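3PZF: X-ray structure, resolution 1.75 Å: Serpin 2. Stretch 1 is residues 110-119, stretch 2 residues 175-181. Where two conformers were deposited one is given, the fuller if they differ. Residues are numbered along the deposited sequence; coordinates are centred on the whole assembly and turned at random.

Stretch 1 (110-119) TNFFVDDFIE
Stretch 2 175-181: AVITLVN

The apolar centre of this contact is the ring of Phe 112, packed against Leu 179 and Ile 177 on one face of a two-stranded antiparallel pairing. Phe 112 (chi1 -69°, m; chi2 -99°) presents the flat of its ring to Leu 179, whose t, p rotamer places CD1 3.6 Å from the centroid of the Phe 112 ring and 1° off its normal, an almost ideal CH-pi contact. Ile 177 (m, t) meets the edge of the same ring, its CG2 lying 3.8 Å from CD1 of Phe 112. A flat aromatic suits this place because it offers a face to one branched side chain and an edge to another. On the same face Val 114 (t) sets CG1 4.1 Å from CG1 of Ile 177.

The opposite face carries Phe 113, Thr 178 and Val 180. Phe 113 (m, chi2 -81°) turns its ring edge to Val 180 (t), with CD2 of Phe 113 3.7 Å from CG2 of Val 180. The beta-branched residues Ile 177, Thr 178 and Val 180 suit the extended backbone, with phi from -118° to -139° and psi from 125° to 133°.

The strands run at 165° to each other, their axes approaching to 4.7 Å. Asn 111 with Val 180 and Phe 113 with Thr 178 are hydrogen-bonded pairs, CA-CA 5.4 and 5.2 Å; Thr 110 with Asn 181, Phe 112 with Leu 179 and Val 114 with Ile 177 are the narrower non-hydrogen-bonded pairs. Asn 111 N donates to Val 180 O at 3.0 Å and Val 180 N to Asn 111 O at 2.9 Å; Phe 113 N donates to Thr 178 O at 2.8 Å and Thr 178 N to Phe 113 O at 3.1 Å. The ladder thus satisfies backbone polar groups among buried side chains.

Beyond Val 114, Asp 115 N donates to Val 176 O at 2.9 Å. A type I turn from Asp 115 to Ile 118 follows, closed by Ile 118 N to Asp 115 O at 3.1 Å. It returns Ile 118 (m, t) to the contact, its CD1 tightly placed 3.2 Å from CG1 of Val 176 (t), while CZ of the exposed Phe 117 (p) lies 3.9 Å from that same CG1.

At the other end, the polar edge is buried: Thr 110 (m) donates from OG1 to OD1 of Asn 181 (t, chi2 82°) at 2.9 Å. These short polar side chains suit a non-hydrogen-bonded pair, adding a side-chain bond where the backbone makes none.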

# COMPACT_ATOMS: atom_id res chain seq x y z
N THR A 110 12.18 2.90 3.04
CA THR A 110 12.26 1.82 4.00
C THR A 110 13.59 1.93 4.75
O THR A 110 14.64 2.12 4.13
CB THR A 110 12.21 0.43 3.27
OG1 THR A 110 11.03 0.32 2.47
CG2 THR A 110 12.26 -0.74 4.27
N ASN A 111 13.53 1.81 6.07
CA ASN A 111 14.72 1.93 6.92
C ASN A 111 14.66 0.95 8.09
O ASN A 111 13.64 0.89 8.78
CB ASN A 111 14.79 3.37 7.49
CG ASN A 111 16.20 3.78 7.93
OD1 ASN A 111 17.01 2.95 8.35
ND2 ASN A 111 16.47 5.08 7.87
N PHE A 112 15.74 0.22 8.33
CA PHE A 112 15.93 -0.44 9.62
C PHE A 112 16.62 0.55 10.56
O PHE A 112 17.68 1.06 10.24
CB PHE A 112 16.86 -1.64 9.52
CG PHE A 112 16.32 -2.81 8.75
CD1 PHE A 112 15.77 -3.90 9.42
CD2 PHE A 112 16.47 -2.87 7.37
CE1 PHE A 112 15.32 -5.01 8.69
CE2 PHE A 112 16.05 -3.99 6.66
CZ PHE A 112 15.48 -5.06 7.33
N PHE A 113 16.02 0.80 11.72
CA PHE A 113 16.65 1.62 12.76
C PHE A 113 17.20 0.66 13.82
O PHE A 113 16.44 -0.01 14.52
CB PHE A 113 15.63 2.61 13.34
CG PHE A 113 15.17 3.66 12.35
CD1 PHE A 113 15.96 4.78 12.11
CD2 PHE A 113 13.98 3.52 11.64
CE1 PHE A 113 15.56 5.74 11.21
CE2 PHE A 113 13.58 4.48 10.73
CZ PHE A 113 14.37 5.59 10.51
N VAL A 114 18.53 0.60 13.94
CA VAL A 114 19.19 -0.49 14.63
C VAL A 114 19.86 0.09 15.85
O VAL A 114 20.47 1.15 15.75
CB VAL A 114 20.24 -1.15 13.70
CG1 VAL A 114 20.92 -2.28 14.39
CG2 VAL A 114 19.56 -1.66 12.39
N ASP A 115 19.74 -0.59 16.99
CA ASP A 115 20.33 -0.12 18.26
C ASP A 115 21.85 -0.02 18.17
O ASP A 115 22.48 -0.71 17.35
CB ASP A 115 19.93 -1.06 19.42
CG ASP A 115 19.98 -0.37 20.79
OD1 ASP A 115 20.18 0.86 20.87
OD2 ASP A 115 19.79 -1.05 21.82
N ASP A 116 22.44 0.83 19.03
CA ASP A 116 23.86 1.18 18.99
C ASP A 116 24.78 -0.02 18.91
O ASP A 116 25.79 0.02 18.22
CB ASP A 116 24.28 1.91 20.29
CG ASP A 116 23.77 3.33 20.37
OD1 ASP A 116 23.70 4.01 19.33
OD2 ASP A 116 23.44 3.75 21.51
N PHE A 117 24.45 -1.05 19.67
CA PHE A 117 25.40 -2.12 19.94
C PHE A 117 25.42 -3.12 18.79
O PHE A 117 26.29 -3.99 18.73
CB PHE A 117 25.03 -2.84 21.25
CG PHE A 117 23.82 -3.72 21.13
CD1 PHE A 117 23.95 -5.04 20.75
CD2 PHE A 117 22.56 -3.21 21.38
CE1 PHE A 117 22.83 -5.86 20.62
CE2 PHE A 117 21.44 -4.01 21.26
CZ PHE A 117 21.57 -5.33 20.88
N ILE A 118 24.48 -3.00 17.86
CA ILE A 118 24.44 -3.91 16.72
C ILE A 118 25.37 -3.46 15.58
O ILE A 118 25.32 -2.31 15.16
CB ILE A 118 22.99 -4.06 16.20
CG1 ILE A 118 22.13 -4.79 17.26
CG2 ILE A 118 22.96 -4.79 14.87
CD1 ILE A 118 20.64 -4.62 17.09
N GLU A 119 26.22 -4.38 15.10
CA GLU A 119 27.08 -4.13 13.93
C GLU A 119 26.41 -4.55 12.64
O GLU A 119 26.26 -5.74 12.39
CB GLU A 119 28.42 -4.91 14.03
N ALA A 175 12.61 -2.05 22.13
CA ALA A 175 13.03 -2.30 20.75
C ALA A 175 14.55 -2.36 20.62
O ALA A 175 15.28 -1.70 21.36
CB ALA A 175 12.47 -1.23 19.82
N VAL A 176 14.98 -3.15 19.65
CA VAL A 176 16.37 -3.33 19.32
C VAL A 176 16.55 -3.05 17.82
O VAL A 176 17.55 -2.45 17.40
CB VAL A 176 16.80 -4.78 19.65
CG1 VAL A 176 18.10 -5.10 19.01
CG2 VAL A 176 16.87 -4.96 21.16
N ILE A 177 15.58 -3.47 17.01
CA ILE A 177 15.56 -3.17 15.58
C ILE A 177 14.10 -2.85 15.21
O ILE A 177 13.22 -3.65 15.49
CB ILE A 177 16.07 -4.35 14.72
CG1 ILE A 177 17.56 -4.57 14.95
CG2 ILE A 177 15.79 -4.07 13.23
CD1 ILE A 177 18.10 -5.78 14.25
N THR A 178 13.87 -1.68 14.63
CA THR A 178 12.53 -1.31 14.17
C THR A 178 12.63 -1.11 12.67
O THR A 178 13.55 -0.47 12.18
CB THR A 178 12.03 -0.01 14.83
OG1 THR A 178 12.04 -0.17 16.26
CG2 THR A 178 10.60 0.29 14.41
N LEU A 179 11.69 -1.69 11.94
CA LEU A 179 11.74 -1.65 10.49
C LEU A 179 10.57 -0.76 10.12
O LEU A 179 9.44 -1.05 10.50
CB LEU A 179 11.54 -3.06 9.92
CG LEU A 179 11.43 -3.19 8.40
CD1 LEU A 179 12.58 -2.51 7.67
CD2 LEU A 179 11.36 -4.68 7.99
N VAL A 180 10.84 0.32 9.37
CA VAL A 180 9.82 1.34 9.10
C VAL A 180 9.69 1.50 7.61
O VAL A 180 10.69 1.58 6.91
CB VAL A 180 10.23 2.70 9.72
CG1 VAL A 180 9.19 3.78 9.40
CG2 VAL A 180 10.38 2.56 11.22
N ASN A 181 8.45 1.52 7.11
CA ASN A 181 8.21 1.78 5.71
C ASN A 181 7.14 2.85 5.54
O ASN A 181 6.11 2.83 6.21
CB ASN A 181 7.76 0.51 5.00
CG ASN A 181 7.32 0.77 3.57
OD1 ASN A 181 8.14 0.87 2.65
ND2 ASN A 181 6.03 0.90 3.38